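Local coordinates for 2-hydroxymethyl glutarate dehydrogenase (Eubacterium barkeri, PDB 3CKY) that catalyses the NAD-dependent interconversion of 2-formylglutarate and (S)-2-hydroxymethylglutarate during nicotinate fermentation, working as a homotetramer, at the interface of chains A and B and the interface of chains A and C. Sequence-based numbering; all coordinates share one arbitrary frame. Chains: chain A/B/C, 2-hydroxymethyl glutarate dehydrogenase.

Contacts 1 and 3 are neighbouring parts of the A–B interface, with C-alpha centres about 9 Å apart. Contact 2 belongs to the A–C interface; its C-alpha centre lies about 31 Å from that of contact 1 and about 27 Å from that of contact 3. B:Val257 is common to contacts 1 and 3, and the stretch running from helix 238-255 into helix 260-274 contributes to all three, facing a different partner in contact 2. Each subunit of the homotetramer therefore uses the same pair of helices and the loop joining them in two kinds of two-fold interface, a compact example of how a single structural element can serve two symmetry axes.

Contact 1: the interface of chains A and B. Residues chain A 194, 197-198; chain B 176, 179, 248, 251-252, 257, 259.
A:Leu194 pushes its isobutyl group into chain B between B:Ala251 and B:Leu179, and this apolar insertion dominates the patch. CG stands anti to the backbone N (chi1 -179°), which directs the isobutyl group toward chain B, and chi2 (62°) points the two methyls at different partners. CD1 lies against the helix backbone of B:Ala251 and B:Gly252, 3.7 Å from CA of B:Gly252, with CB of B:Ala251 at 4.0 Å from the same methyl. The small residues probably allow this close approach to the main chain. CD2 turns instead to two leucines. It meets CD1 of B:Leu179 at 3.7 Å, the side chains meeting at a slant, and CD1 of B:Leu259 at 4.1 Å, there nearly at right angles.

A second apolar contact involves B:Val257, whose branches straddle one turn of the opposing helix. CG1 rests 4.0 Å from CA of A:Leu194, while CG2 lies 3.8 Å from CG of A:Lys197. The two side chains pass in opposite directions, and the lysine touches through its CB and CG methylenes.

No polar pair bridges the two chains here; a weak bond from SG of A:Cys198 to O of A:Leu194 stays within chain A. In the fold, the last turn of helix 169-197 of chain A docks on helices 169-197 and 238-255 of chain B and the loop after the latter; the centre of the contact lies about 10 Å from B:Lys174, the active-site lysine.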
ATOM      1  N   LEU A 194      -2.277 -12.278  15.210  1.00 39.10           N
ATOM      2  CA  LEU A 194      -2.897 -13.423  14.547  1.00 38.88           C
ATOM      3  C   LEU A 194      -2.719 -14.701  15.359  1.00 39.23           C
ATOM      4  O   LEU A 194      -3.678 -15.436  15.574  1.00 39.12           O
ATOM      5  CB  LEU A 194      -2.300 -13.621  13.153  1.00 38.94           C
ATOM      6  CG  LEU A 194      -2.871 -14.778  12.288  1.00 38.85           C
ATOM      7  CD1 LEU A 194      -4.361 -14.590  11.979  1.00 36.79           C
ATOM      8  CD2 LEU A 194      -2.071 -14.986  11.010  1.00 37.73           C
ATOM      9  N   LYS A 197      -4.758 -14.700  18.527  1.00 41.60           N
ATOM     10  CA  LYS A 197      -6.141 -14.942  18.134  1.00 41.66           C
ATOM     11  C   LYS A 197      -6.411 -16.420  17.788  1.00 41.83           C
ATOM     12  O   LYS A 197      -7.503 -16.931  18.055  1.00 41.48           O
ATOM     13  CB  LYS A 197      -6.516 -14.063  16.948  1.00 41.91           C
ATOM     14  CG  LYS A 197      -7.980 -14.158  16.551  1.00 42.46           C
ATOM     15  CD  LYS A 197      -8.858 -13.457  17.585  1.00 44.33           C
ATOM     16  CE  LYS A 197     -10.337 -13.593  17.272  1.00 44.64           C
ATOM     17  NZ  LYS A 197     -11.006 -12.261  17.420  1.00 46.11           N
ATOM     18  N   CYS A 198      -5.416 -17.091  17.196  1.00 41.87           N
ATOM     19  CA  CYS A 198      -5.494 -18.531  16.929  1.00 42.02           C
ATOM     20  C   CYS A 198      -5.111 -19.419  18.127  1.00 42.00           C
ATOM     21  O   CYS A 198      -4.964 -20.617  17.959  1.00 42.04           O
ATOM     22  CB  CYS A 198      -4.592 -18.904  15.756  1.00 42.22           C
ATOM     23  SG  CYS A 198      -4.954 -18.078  14.176  1.00 43.64           S
TER
ATOM     24  N   VAL B 176       2.023 -18.678  11.216  1.00 39.70           N
ATOM     25  CA  VAL B 176       2.631 -17.433  11.695  1.00 39.75           C
ATOM     26  C   VAL B 176       4.130 -17.367  11.342  1.00 39.77           C
ATOM     27  O   VAL B 176       4.623 -16.326  10.899  1.00 39.92           O
ATOM     28  CB  VAL B 176       2.407 -17.257  13.198  1.00 39.60           C
ATOM     29  CG1 VAL B 176       3.180 -16.041  13.728  1.00 39.44           C
ATOM     30  CG2 VAL B 176       0.936 -17.129  13.478  1.00 39.60           C
ATOM     31  N   LEU B 179       4.448 -16.901   7.367  1.00 40.61           N
ATOM     32  CA  LEU B 179       4.027 -15.530   7.102  1.00 40.62           C
ATOM     33  C   LEU B 179       5.190 -14.560   7.272  1.00 40.67           C
ATOM     34  O   LEU B 179       5.390 -13.652   6.459  1.00 40.78           O
ATOM     35  CB  LEU B 179       2.893 -15.190   8.084  1.00 40.79           C
ATOM     36  CG  LEU B 179       2.280 -13.825   8.388  1.00 41.23           C
ATOM     37  CD1 LEU B 179       1.172 -14.050   9.430  1.00 41.14           C
ATOM     38  CD2 LEU B 179       3.232 -12.770   8.895  1.00 39.77           C
ATOM     39  N   ALA B 248      -2.311 -17.741   5.828  1.00 37.87           N
ATOM     40  CA  ALA B 248      -2.292 -16.666   6.825  1.00 37.90           C
ATOM     41  C   ALA B 248      -3.488 -15.716   6.627  1.00 37.68           C
ATOM     42  O   ALA B 248      -4.221 -15.401   7.586  1.00 38.32           O
ATOM     43  CB  ALA B 248      -0.969 -15.898   6.769  1.00 37.35           C
ATOM     44  N   ALA B 251      -6.627 -17.327   7.741  1.00 39.46           N
ATOM     45  CA  ALA B 251      -6.694 -17.271   9.211  1.00 39.73           C
ATOM     46  C   ALA B 251      -7.037 -15.850   9.714  1.00 39.64           C
ATOM     47  O   ALA B 251      -7.809 -15.680  10.650  1.00 39.15           O
ATOM     48  CB  ALA B 251      -5.393 -17.779   9.835  1.00 39.13           C
ATOM     49  N   GLY B 252      -6.472 -14.832   9.067  1.00 40.30           N
ATOM     50  CA  GLY B 252      -6.805 -13.437   9.392  1.00 40.48           C
ATOM     51  C   GLY B 252      -8.264 -13.095   9.175  1.00 40.75           C
ATOM     52  O   GLY B 252      -8.880 -12.441  10.009  1.00 40.97           O
ATOM     53  N   VAL B 257      -8.505 -10.479  12.014  1.00 40.45           N
ATOM     54  CA  VAL B 257      -7.227  -9.848  12.301  1.00 39.78           C
ATOM     55  C   VAL B 257      -6.689  -9.295  10.980  1.00 39.65           C
ATOM     56  O   VAL B 257      -6.401 -10.048  10.055  1.00 39.28           O
ATOM     57  CB  VAL B 257      -6.233 -10.855  12.897  1.00 39.90           C
ATOM     58  CG1 VAL B 257      -4.844 -10.225  13.061  1.00 38.52           C
ATOM     59  CG2 VAL B 257      -6.793 -11.446  14.238  1.00 38.70           C
ATOM     60  N   LEU B 259      -4.108  -8.002   8.285  1.00 38.67           N
ATOM     61  CA  LEU B 259      -2.777  -8.476   7.941  1.00 38.42           C
ATOM     62  C   LEU B 259      -2.282  -7.698   6.715  1.00 38.29           C
ATOM     63  O   LEU B 259      -2.064  -8.262   5.642  1.00 38.10           O
ATOM     64  CB  LEU B 259      -2.820  -9.974   7.643  1.00 38.26           C
ATOM     65  CG  LEU B 259      -3.189 -10.942   8.779  1.00 38.23           C
ATOM     66  CD1 LEU B 259      -3.391 -12.365   8.200  1.00 37.09           C
ATOM     67  CD2 LEU B 259      -2.145 -10.939   9.896  1.00 36.18           C
TER

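Contact 2: the interface of chains A and C. Residues chain A 252-253, 256-258; chain C 270, 273-274.
The C-terminal end of helix 238-255 and the turn after it bring A:Lys253 and A:Asn256 against C:Glu270, C:Arg273 and C:Ala274 on helix 260-274 of chain C. A:Asn256 has a left-handed backbone conformation (phi 51°), as is common where a helix stops. Its side chain crosses those of both C:Glu270 and C:Arg273 at about a right angle.

The C:Glu270 chain bends at chi2 (56°), which helps bring its carboxylate to C:Arg273 and A:Asn256. Within chain C, NE of C:Arg273 makes a hydrogen bond and salt bridge to OE2 of C:Glu270 at 3.2 Å, approaching from above the carboxylate plane. This pairing probably helps hold the guanidinium against chain A, where its NH2 lies 3.2 Å from the amide oxygen OD1 of A:Asn256. As modelled, OD1 also sits 2.9 Å from OE2 of C:Glu270. Two acceptors so close make the amide orientation doubtful; a flip would offer ND2 to the carboxylate but lose the acceptor facing NH2.

An alanine in place of C:Glu270 would probably leave C:Arg273 without its charged mate, free to turn, and open a gap beside A:Asn256.

At the guanidinium edge, in its plane, backbone O of A:Lys253 lies 3.3 Å from NH2 of C:Arg273.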
ATOM      1  N   GLY A 252      13.646   5.915  -2.471  1.00 40.09           N
ATOM      2  CA  GLY A 252      12.902   5.199  -3.500  1.00 40.53           C
ATOM      3  C   GLY A 252      12.359   6.089  -4.612  1.00 40.79           C
ATOM      4  O   GLY A 252      12.442   5.737  -5.796  1.00 40.81           O
ATOM      5  N   LYS A 253      11.798   7.236  -4.228  1.00 41.56           N
ATOM      6  CA  LYS A 253      11.266   8.221  -5.170  1.00 41.89           C
ATOM      7  C   LYS A 253      12.379   8.799  -6.034  1.00 42.21           C
ATOM      8  O   LYS A 253      12.233   8.891  -7.246  1.00 42.05           O
ATOM      9  CB  LYS A 253      10.522   9.345  -4.421  1.00 42.00           C
ATOM     10  CG  LYS A 253      10.203  10.593  -5.271  1.00 42.46           C
ATOM     11  CD  LYS A 253       9.221  11.545  -4.572  1.00 42.82           C
ATOM     12  CE  LYS A 253       8.735  12.670  -5.535  1.00 44.54           C
ATOM     13  NZ  LYS A 253       7.495  13.435  -5.061  1.00 44.83           N
ATOM     14  N   ASN A 256      13.659   6.021  -8.346  1.00 41.84           N
ATOM     15  CA  ASN A 256      12.600   5.277  -9.056  1.00 41.52           C
ATOM     16  C   ASN A 256      12.612   3.793  -8.737  1.00 41.06           C
ATOM     17  O   ASN A 256      12.619   2.954  -9.630  1.00 41.17           O
ATOM     18  CB  ASN A 256      12.666   5.497 -10.567  1.00 41.72           C
ATOM     19  CG  ASN A 256      12.569   6.949 -10.938  1.00 41.86           C
ATOM     20  OD1 ASN A 256      11.607   7.631 -10.581  1.00 43.99           O
ATOM     21  ND2 ASN A 256      13.559   7.433 -11.646  1.00 40.24           N
ATOM     22  N   VAL A 257      12.625   3.488  -7.446  1.00 40.48           N
ATOM     23  CA  VAL A 257      12.553   2.115  -6.972  1.00 39.91           C
ATOM     24  C   VAL A 257      11.297   1.985  -6.113  1.00 39.77           C
ATOM     25  O   VAL A 257      11.228   2.588  -5.050  1.00 39.57           O
ATOM     26  CB  VAL A 257      13.787   1.743  -6.127  1.00 40.03           C
ATOM     27  CG1 VAL A 257      13.622   0.348  -5.529  1.00 38.86           C
ATOM     28  CG2 VAL A 257      15.066   1.822  -6.967  1.00 38.75           C
ATOM     29  N   PRO A 258      10.281   1.230  -6.594  1.00 39.40           N
ATOM     30  CA  PRO A 258       9.099   0.986  -5.784  1.00 39.09           C
ATOM     31  C   PRO A 258       9.421   0.270  -4.467  1.00 38.96           C
ATOM     32  O   PRO A 258      10.255  -0.628  -4.446  1.00 38.87           O
ATOM     33  CB  PRO A 258       8.241   0.084  -6.678  1.00 39.59           C
ATOM     34  CG  PRO A 258       8.740   0.309  -8.065  1.00 39.10           C
ATOM     35  CD  PRO A 258      10.189   0.583  -7.917  1.00 39.13           C
TER
ATOM     36  N   GLU C 270       5.091   4.763  -8.867  1.00 39.07           N
ATOM     37  CA  GLU C 270       6.554   4.749  -8.887  1.00 38.77           C
ATOM     38  C   GLU C 270       7.077   3.664  -9.817  1.00 38.53           C
ATOM     39  O   GLU C 270       8.089   3.872 -10.514  1.00 38.58           O
ATOM     40  CB  GLU C 270       7.146   4.566  -7.488  1.00 38.93           C
ATOM     41  CG  GLU C 270       8.656   4.810  -7.441  1.00 39.94           C
ATOM     42  CD  GLU C 270       9.034   6.182  -7.962  1.00 41.99           C
ATOM     43  OE1 GLU C 270       8.720   7.178  -7.303  1.00 43.88           O
ATOM     44  OE2 GLU C 270       9.626   6.275  -9.038  1.00 45.12           O
ATOM     45  N   ARG C 273       6.946   5.014 -13.258  1.00 38.94           N
ATOM     46  CA  ARG C 273       8.084   5.915 -13.423  1.00 39.34           C
ATOM     47  C   ARG C 273       9.393   5.155 -13.598  1.00 38.91           C
ATOM     48  O   ARG C 273      10.227   5.547 -14.407  1.00 38.73           O
ATOM     49  CB  ARG C 273       8.152   6.873 -12.242  1.00 39.45           C
ATOM     50  CG  ARG C 273       7.079   7.933 -12.329  1.00 40.88           C
ATOM     51  CD  ARG C 273       6.735   8.539 -11.002  1.00 41.49           C
ATOM     52  NE  ARG C 273       7.902   8.685 -10.146  1.00 44.49           N
ATOM     53  CZ  ARG C 273       8.611   9.799  -9.968  1.00 45.33           C
ATOM     54  NH1 ARG C 273       8.290  10.929 -10.580  1.00 46.76           N
ATOM     55  NH2 ARG C 273       9.650   9.779  -9.146  1.00 45.05           N
ATOM     56  N   ALA C 274       9.554   4.059 -12.856  1.00 38.98           N
ATOM     57  CA  ALA C 274      10.709   3.174 -13.008  1.00 39.06           C
ATOM     58  C   ALA C 274      10.805   2.596 -14.426  1.00 39.14           C
ATOM     59  O   ALA C 274      11.900   2.354 -14.930  1.00 38.66           O
ATOM     60  CB  ALA C 274      10.657   2.053 -11.984  1.00 38.70           C
TER

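Contact 3: the interface of chains A and B. Residues chain A 190, 268, 289, 292-293; chain B 257-258, 260.
A:Trp289 brings the outer rim of its six-membered ring (CZ2, CH2, CZ3) against two prolines of the partner subunit, B:Pro258 and B:Pro260, in this member of the HIBADH-related beta-hydroxyacid dehydrogenases. Both prolines lie on the same side of the indole plane. CZ2 meets CG of B:Pro260 tip to tip at 3.4 Å, while CZ3 reaches CB of B:Pro258 at 3.8 Å, these two side chains sliding past each other. CD1 of A:Ile268 supports B:Pro260 from another direction, 3.7 Å from its CG. On B:Pro258, SD of A:Met292 lies 4.0 Å from CG; the same sulfur sits at the edge of the indole, in its plane. The methyl CG2 of A:Thr293 touches CD of B:Pro258 at 3.8 Å.

A hydrogen bond within chain A helps shape this surface. The hydroxyl OG1 of A:Thr293, lodged between backbone N and carbonyl carbon (chi1 63°), donates to O of A:Trp289 at 2.7 Å from above the carbonyl plane. That bond probably helps fix the threonine rotation and present its methyl to the proline.

A:Glu190 makes a mixed contact: its extended chain runs antiparallel to B:Pro260, with the carboxylate beside the ring. The proline nitrogen has no hydrogen to donate, so the contact is probably one of packing rather than a conventional hydrogen bond.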
ATOM      1  N   GLU A 190       1.491  -7.709  13.342  1.00 39.81           N
ATOM      2  CA  GLU A 190       0.259  -8.366  12.899  1.00 39.60           C
ATOM      3  C   GLU A 190       0.329  -9.890  13.073  1.00 39.51           C
ATOM      4  O   GLU A 190      -0.679 -10.528  13.418  1.00 39.26           O
ATOM      5  CB  GLU A 190      -0.092  -7.977  11.461  1.00 39.54           C
ATOM      6  CG  GLU A 190       0.851  -8.541  10.380  1.00 40.24           C
ATOM      7  CD  GLU A 190       0.577  -7.983   8.992  1.00 40.18           C
ATOM      8  OE1 GLU A 190       0.459  -8.773   8.020  1.00 41.30           O
ATOM      9  OE2 GLU A 190       0.494  -6.745   8.867  1.00 39.62           O
ATOM     10  N   ILE A 268       1.419   1.963   8.802  1.00 38.08           N
ATOM     11  CA  ILE A 268       1.117   1.256  10.034  1.00 38.31           C
ATOM     12  C   ILE A 268       1.750   1.966  11.239  1.00 38.64           C
ATOM     13  O   ILE A 268       1.091   2.184  12.257  1.00 38.71           O
ATOM     14  CB  ILE A 268       1.572  -0.234   9.950  1.00 38.79           C
ATOM     15  CG1 ILE A 268       0.791  -0.961   8.837  1.00 38.01           C
ATOM     16  CG2 ILE A 268       1.344  -0.969  11.310  1.00 37.88           C
ATOM     17  CD1 ILE A 268       1.365  -2.317   8.479  1.00 37.64           C
ATOM     18  N   TRP A 289      -3.018  -2.873  16.454  1.00 42.01           N
ATOM     19  CA  TRP A 289      -3.864  -4.024  16.163  1.00 42.01           C
ATOM     20  C   TRP A 289      -4.620  -4.530  17.390  1.00 41.88           C
ATOM     21  O   TRP A 289      -5.765  -4.959  17.281  1.00 41.33           O
ATOM     22  CB  TRP A 289      -3.021  -5.140  15.534  1.00 42.07           C
ATOM     23  CG  TRP A 289      -2.300  -4.716  14.271  1.00 41.84           C
ATOM     24  CD1 TRP A 289      -0.982  -4.872  14.006  1.00 42.34           C
ATOM     25  CD2 TRP A 289      -2.865  -4.039  13.124  1.00 42.41           C
ATOM     26  NE1 TRP A 289      -0.679  -4.350  12.766  1.00 42.88           N
ATOM     27  CE2 TRP A 289      -1.816  -3.830  12.206  1.00 42.41           C
ATOM     28  CE3 TRP A 289      -4.154  -3.581  12.794  1.00 41.70           C
ATOM     29  CZ2 TRP A 289      -2.009  -3.191  10.969  1.00 41.94           C
ATOM     30  CZ3 TRP A 289      -4.344  -2.942  11.570  1.00 42.18           C
ATOM     31  CH2 TRP A 289      -3.273  -2.760  10.671  1.00 42.20           C
ATOM     32  N   MET A 292      -7.576  -2.317  17.855  1.00 42.77           N
ATOM     33  CA  MET A 292      -8.589  -2.536  16.826  1.00 43.12           C
ATOM     34  C   MET A 292      -9.332  -3.868  16.991  1.00 43.27           C
ATOM     35  O   MET A 292     -10.516  -3.955  16.657  1.00 43.33           O
ATOM     36  CB  MET A 292      -7.938  -2.490  15.444  1.00 43.21           C
ATOM     37  CG  MET A 292      -8.900  -2.228  14.302  1.00 42.71           C
ATOM     38  SD  MET A 292      -8.055  -2.196  12.722  1.00 43.37           S
ATOM     39  CE  MET A 292      -7.009  -0.737  12.882  1.00 40.63           C
ATOM     40  N   THR A 293      -8.643  -4.884  17.520  1.00 43.20           N
ATOM     41  CA  THR A 293      -9.147  -6.267  17.533  1.00 43.24           C
ATOM     42  C   THR A 293      -9.654  -6.758  18.898  1.00 44.06           C
ATOM     43  O   THR A 293     -10.436  -7.708  18.960  1.00 43.44           O
ATOM     44  CB  THR A 293      -8.036  -7.280  17.033  1.00 43.39           C
ATOM     45  OG1 THR A 293      -6.904  -7.282  17.924  1.00 40.79           O
ATOM     46  CG2 THR A 293      -7.600  -6.963  15.590  1.00 40.17           C
TER
ATOM     47  N   VAL B 257      -8.505 -10.479  12.014  1.00 40.45           N
ATOM     48  CA  VAL B 257      -7.227  -9.848  12.301  1.00 39.78           C
ATOM     49  C   VAL B 257      -6.689  -9.295  10.980  1.00 39.65           C
ATOM     50  O   VAL B 257      -6.401 -10.048  10.055  1.00 39.28           O
ATOM     51  CB  VAL B 257      -6.233 -10.855  12.897  1.00 39.90           C
ATOM     52  CG1 VAL B 257      -4.844 -10.225  13.061  1.00 38.52           C
ATOM     53  CG2 VAL B 257      -6.793 -11.446  14.238  1.00 38.70           C
ATOM     54  N   PRO B 258      -6.615  -7.966  10.860  1.00 39.19           N
ATOM     55  CA  PRO B 258      -5.989  -7.376   9.681  1.00 39.07           C
ATOM     56  C   PRO B 258      -4.515  -7.760   9.523  1.00 38.90           C
ATOM     57  O   PRO B 258      -3.772  -7.805  10.503  1.00 39.09           O
ATOM     58  CB  PRO B 258      -6.122  -5.861   9.929  1.00 39.44           C
ATOM     59  CG  PRO B 258      -7.232  -5.728  10.936  1.00 39.01           C
ATOM     60  CD  PRO B 258      -7.146  -6.943  11.783  1.00 39.10           C
ATOM     61  N   PRO B 260      -2.126  -6.380   6.861  1.00 38.41           N
ATOM     62  CA  PRO B 260      -1.698  -5.550   5.729  1.00 38.58           C
ATOM     63  C   PRO B 260      -0.331  -5.909   5.120  1.00 38.59           C
ATOM     64  O   PRO B 260      -0.201  -5.933   3.915  1.00 38.80           O
ATOM     65  CB  PRO B 260      -1.674  -4.134   6.325  1.00 38.66           C
ATOM     66  CG  PRO B 260      -1.617  -4.311   7.781  1.00 38.87           C
ATOM     67  CD  PRO B 260      -2.357  -5.577   8.068  1.00 38.52           C
TER